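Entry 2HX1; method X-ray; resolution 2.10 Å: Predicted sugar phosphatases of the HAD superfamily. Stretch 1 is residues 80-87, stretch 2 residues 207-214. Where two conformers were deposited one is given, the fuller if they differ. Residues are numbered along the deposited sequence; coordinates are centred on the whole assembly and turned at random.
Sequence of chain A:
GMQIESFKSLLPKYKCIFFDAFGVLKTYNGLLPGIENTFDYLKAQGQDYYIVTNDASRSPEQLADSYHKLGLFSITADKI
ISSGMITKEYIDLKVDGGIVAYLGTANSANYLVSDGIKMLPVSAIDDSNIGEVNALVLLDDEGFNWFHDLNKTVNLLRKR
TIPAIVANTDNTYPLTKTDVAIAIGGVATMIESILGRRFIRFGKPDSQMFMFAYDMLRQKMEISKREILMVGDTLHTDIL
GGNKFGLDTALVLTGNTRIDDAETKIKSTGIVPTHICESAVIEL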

ATOM      1  N   ILE A  80      15.425 -18.534  25.822  1.00 26.91           N
ATOM      2  CA  ILE A  80      15.163 -17.401  24.948  1.00 25.90           C
ATOM      3  C   ILE A  80      15.446 -17.740  23.481  1.00 25.07           C
ATOM      4  O   ILE A  80      16.594 -17.931  23.060  1.00 23.16           O
ATOM      5  N   ILE A  81      14.377 -17.806  22.710  1.00 24.21           N
ATOM      6  CA  ILE A  81      14.469 -18.032  21.280  0.70 25.37           C
ATOM      7  C   ILE A  81      14.177 -16.709  20.589  1.00 25.37           C
ATOM      8  O   ILE A  81      13.091 -16.171  20.700  1.00 24.17           O
ATOM      9  N   SER A  82      15.155 -16.191  19.867  1.00 25.15           N
ATOM     10  CA  SER A  82      15.101 -14.851  19.346  1.00 26.08           C
ATOM     11  C   SER A  82      15.304 -14.859  17.845  1.00 24.72           C
ATOM     12  O   SER A  82      16.048 -15.697  17.330  1.00 24.37           O
ATOM     13  N   SER A  83      14.733 -13.885  17.152  1.00 23.66           N
ATOM     14  CA  SER A  83      14.857 -13.850  15.694  1.00 25.11           C
ATOM     15  C   SER A  83      16.296 -13.538  15.279  1.00 25.43           C
ATOM     16  O   SER A  83      16.708 -13.879  14.172  1.00 26.30           O
ATOM     17  N   GLY A  84      17.080 -12.947  16.176  1.00 23.63           N
ATOM     18  CA  GLY A  84      18.504 -12.752  15.905  1.00 25.44           C
ATOM     19  C   GLY A  84      19.257 -14.042  15.623  1.00 25.56           C
ATOM     20  O   GLY A  84      20.262 -14.037  14.893  1.00 26.02           O
HETATM   21  N   MSE A  85      18.765 -15.153  16.170  1.00 24.91           N
HETATM   22  CA  MSE A  85      19.366 -16.456  15.890  0.70 27.12           C
HETATM   23  C   MSE A  85      19.178 -16.843  14.420  1.00 27.07           C
HETATM   24  O   MSE A  85      20.069 -17.447  13.805  1.00 26.68           O
ATOM     25  N   ILE A  86      18.024 -16.488  13.852  1.00 24.31           N
ATOM     26  CA  ILE A  86      17.752 -16.785  12.469  0.60 26.41           C
ATOM     27  C   ILE A  86      18.666 -15.961  11.582  1.00 26.17           C
ATOM     28  O   ILE A  86      19.269 -16.480  10.630  1.00 27.59           O
ATOM     29  N   THR A  87      18.768 -14.676  11.892  1.00 23.77           N
ATOM     30  CA  THR A  87      19.626 -13.769  11.151  1.00 23.59           C
ATOM     31  C   THR A  87      21.066 -14.291  11.102  1.00 25.03           C
ATOM     32  O   THR A  87      21.669 -14.325  10.050  1.00 23.48           O
ATOM     33  N   SER A 207       7.313 -19.125  11.272  1.00 23.05           N
ATOM     34  CA  SER A 207       7.194 -20.291  12.141  1.00 22.92           C
ATOM     35  C   SER A 207       8.515 -20.994  12.459  1.00 23.39           C
ATOM     36  O   SER A 207       8.494 -22.042  13.138  1.00 20.52           O
ATOM     37  N   GLN A 208       9.650 -20.445  11.994  1.00 22.50           N
ATOM     38  CA  GLN A 208      10.946 -21.106  12.221  1.00 24.65           C
ATOM     39  C   GLN A 208      11.287 -21.222  13.681  1.00 22.45           C
ATOM     40  O   GLN A 208      11.768 -22.260  14.111  1.00 23.72           O
HETATM   41  N   MSE A 209      11.030 -20.175  14.456  1.00 21.88           N
HETATM   42  CA  MSE A 209      11.405 -20.199  15.871  1.00 22.64           C
HETATM   43  C   MSE A 209      10.558 -21.214  16.637  1.00 24.45           C
HETATM   44  O   MSE A 209      11.096 -21.984  17.501  1.00 24.93           O
ATOM     45  N   PHE A 210       9.256 -21.208  16.309  1.00 21.98           N
ATOM     46  CA  PHE A 210       8.297 -22.158  16.867  1.00 22.99           C
ATOM     47  C   PHE A 210       8.768 -23.564  16.570  1.00 21.99           C
ATOM     48  O   PHE A 210       8.764 -24.411  17.432  1.00 25.37           O
HETATM   49  N   MSE A 211       9.168 -23.811  15.338  1.00 22.95           N
HETATM   50  CA  MSE A 211       9.581 -25.145  14.931  1.00 24.31           C
HETATM   51  C   MSE A 211      10.835 -25.622  15.701  1.00 26.57           C
HETATM   52  O   MSE A 211      10.979 -26.796  16.037  1.00 28.53           O
ATOM     53  N   PHE A 212      11.746 -24.694  15.954  1.00 26.74           N
ATOM     54  CA  PHE A 212      12.960 -24.969  16.718  1.00 25.24           C
ATOM     55  C   PHE A 212      12.632 -25.399  18.163  1.00 23.87           C
ATOM     56  O   PHE A 212      13.121 -26.419  18.647  1.00 20.54           O
ATOM     57  N   ALA A 213      11.748 -24.644  18.813  1.00 23.48           N
ATOM     58  CA  ALA A 213      11.305 -24.935  20.175  1.00 22.62           C
ATOM     59  C   ALA A 213      10.533 -26.248  20.190  1.00 25.16           C
ATOM     60  O   ALA A 213      10.738 -27.087  21.066  1.00 25.32           O
ATOM     61  N   TYR A 214       9.640 -26.415  19.224  1.00 24.24           N
ATOM     62  CA  TYR A 214       8.804 -27.615  19.156  1.00 25.28           C
ATOM     63  C   TYR A 214       9.675 -28.854  19.012  1.00 25.16           C
ATOM     64  O   TYR A 214       9.475 -29.848  19.701  1.00 21.91           O
TER

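The contact between these two stretches is almost wholly apolar, and it centres on I81 and M209, whose CA atoms lie 6.6 Å apart, the nearest such pair across the stretches. Strand 80-82 runs roughly antiparallel to helix 208-214, at 150°, with the axes approaching to 8.9 Å. The chain then turns into the helix that carries M85 and I86, and M209 packs where strand gives way to helix.

I81 points its CA-to-CB bond toward the helix and is buried. Its chi1 is m and its chi2 t; the branches diverge at CB, and the t value of chi2 extends the CG1 arm out to CD1. CG2 lies 3.7 Å from CG of M209 and 4.2 Å from CD2 of F212, while CD1, at the end of the extended branch, comes within 3.2 Å of CB of A213. That last approach is tight for two carbons; I81 was deposited in two conformers, and the one described here is close against the alanine. A beta-branched residue is at home in a strand, and its two arms let it touch residues on successive turns of the facing helix. Alanine, with nothing beyond CB, leaves the space that CD1 occupies.

M209, a selenomethionine, covers slightly more surface than I81. Its unbranched chain, m, t and m through chi1 to chi3, reaches past the isoleucine to the backbone: SE lies 3.4 Å from C of S82 and 3.4 Å from N of S83. A long, flexible, apolar side chain suits this buried place, where it can follow the backbone closely. Its CG also meets CD1 of I86, at 3.9 Å, so that it packs against both the strand and the helix of the first stretch.

I86, with the same m, t rotamer as I81, directs its CA-to-CB bond toward the second stretch. Its CG2 lies 4.1 Å from NE2 of Q208, a van der Waals contact; that amide nitrogen finds its hydrogen bond elsewhere in the structure. Toward the other end, F212 (chi1 t) is exposed, yet its ring contributes to the packing: CE2 lies 3.9 Å from CE of M85, another selenomethionine, and the approach is oblique.

No hydrogen bond crosses between the stretches, so shape and apolar burial carry the contact. The polar groups find their partners within their own stretch or elsewhere in the structure. S82 points its CA-to-CB bond away from the second stretch, and its OG accepts from N of G84 at 3.2 Å, capping the helix; serine suits an N-cap because its short side chain can reach a free amide of the first turn.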

ATOM      1  CB  ILE A  80      15.950 -16.163  25.386  1.00 26.42           C
ATOM      2  CG1 ILE A  80      15.672 -15.872  26.876  1.00 29.74           C
ATOM      3  CG2 ILE A  80      15.565 -14.956  24.536  1.00 27.12           C
ATOM      4  CD1 ILE A  80      16.184 -14.576  27.386  1.00 26.42           C
ATOM      5  CB  ILE A  81      13.449 -19.086  20.803  0.70 25.28           C
ATOM      6  CG1 ILE A  81      13.541 -20.374  21.645  0.70 25.98           C
ATOM      7  CG2 ILE A  81      13.676 -19.362  19.327  0.70 18.24           C
ATOM      8  CD1 ILE A  81      12.282 -21.284  21.530  0.70 28.40           C
ATOM      9  CB  SER A  82      16.264 -14.103  20.019  1.00 25.27           C
ATOM     10  OG  SER A  82      16.667 -12.967  19.303  1.00 32.56           O
ATOM     11  CB  SER A  83      13.865 -12.883  15.060  1.00 26.10           C
ATOM     12  OG  SER A  83      14.167 -11.563  15.409  1.00 25.77           O
HETATM   13  CB  MSE A  85      18.767 -17.515  16.805  0.70 27.08           C
HETATM   14  CG  MSE A  85      19.161 -17.294  18.281  0.70 32.63           C
HETATM   15 SE   MSE A  85      17.971 -18.145  19.565  0.50 41.11          SE
HETATM   16  CE  MSE A  85      17.971 -20.009  18.829  0.70 28.88           C
ATOM     17  CB  ILE A  86      16.302 -16.479  12.046  0.60 29.00           C
ATOM     18  CG1 ILE A  86      15.285 -17.231  12.910  0.60 29.08           C
ATOM     19  CG2 ILE A  86      16.124 -16.848  10.567  0.60 23.90           C
ATOM     20  CD1 ILE A  86      13.865 -16.765  12.679  0.60 30.59           C
ATOM     21  CB  THR A  87      19.653 -12.407  11.802  1.00 23.38           C
ATOM     22  OG1 THR A  87      18.345 -11.840  11.758  1.00 23.88           O
ATOM     23  CG2 THR A  87      20.626 -11.484  11.102  1.00 18.48           C
ATOM     24  CB  SER A 207       6.250 -21.292  11.502  1.00 24.32           C
ATOM     25  OG  SER A 207       6.844 -21.876  10.360  1.00 28.95           O
ATOM     26  CB  GLN A 208      12.118 -20.445  11.462  1.00 25.02           C
ATOM     27  CG  GLN A 208      12.023 -20.568   9.920  1.00 32.28           C
ATOM     28  CD  GLN A 208      13.357 -20.315   9.195  1.00 31.65           C
ATOM     29  OE1 GLN A 208      14.278 -21.114   9.299  1.00 49.59           O
ATOM     30  NE2 GLN A 208      13.450 -19.203   8.455  1.00 32.62           N
HETATM   31  CB  MSE A 209      11.289 -18.830  16.504  1.00 21.09           C
HETATM   32  CG  MSE A 209      12.427 -17.887  16.140  1.00 26.63           C
HETATM   33 SE   MSE A 209      12.229 -16.186  17.068  0.70 22.99          SE
HETATM   34  CE  MSE A 209      10.508 -15.543  16.446  1.00 20.94           C
ATOM     35  CB  PHE A 210       6.896 -22.008  16.253  1.00 21.77           C
ATOM     36  CG  PHE A 210       6.207 -20.685  16.528  1.00 22.43           C
ATOM     37  CD1 PHE A 210       6.417 -19.976  17.690  1.00 24.60           C
ATOM     38  CD2 PHE A 210       5.316 -20.171  15.597  1.00 25.27           C
ATOM     39  CE1 PHE A 210       5.745 -18.767  17.920  1.00 29.88           C
ATOM     40  CE2 PHE A 210       4.664 -18.977  15.806  1.00 26.57           C
ATOM     41  CZ  PHE A 210       4.871 -18.267  16.978  1.00 25.92           C
HETATM   42  CB  MSE A 211       9.821 -25.152  13.420  1.00 24.49           C
HETATM   43  CG  MSE A 211      10.159 -26.516  12.865  1.00 32.95           C
HETATM   44 SE   MSE A 211       8.858 -27.987  13.326  0.70 42.38          SE
HETATM   45  CE  MSE A 211       7.458 -27.877  11.871  1.00 43.16           C
ATOM     46  CB  PHE A 212      13.879 -23.728  16.671  1.00 26.82           C
ATOM     47  CG  PHE A 212      15.110 -23.874  17.488  1.00 30.01           C
ATOM     48  CD1 PHE A 212      16.145 -24.669  17.054  1.00 37.38           C
ATOM     49  CD2 PHE A 212      15.210 -23.259  18.724  1.00 36.50           C
ATOM     50  CE1 PHE A 212      17.283 -24.823  17.833  1.00 37.82           C
ATOM     51  CE2 PHE A 212      16.326 -23.427  19.517  1.00 33.39           C
ATOM     52  CZ  PHE A 212      17.364 -24.192  19.078  1.00 36.69           C
ATOM     53  CB  ALA A 213      10.415 -23.809  20.717  1.00 20.08           C
ATOM     54  CB  TYR A 214       7.842 -27.514  17.975  1.00 26.51           C
ATOM     55  CG  TYR A 214       6.872 -28.684  17.779  1.00 28.84           C
ATOM     56  CD1 TYR A 214       6.071 -29.157  18.823  1.00 32.51           C
ATOM     57  CD2 TYR A 214       6.727 -29.271  16.537  1.00 33.69           C
ATOM     58  CE1 TYR A 214       5.179 -30.196  18.629  1.00 32.97           C
ATOM     59  CE2 TYR A 214       5.835 -30.324  16.327  1.00 35.64           C
ATOM     60  CZ  TYR A 214       5.061 -30.789  17.376  1.00 38.04           C
ATOM     61  OH  TYR A 214       4.177 -31.840  17.136  1.00 36.81           O
TER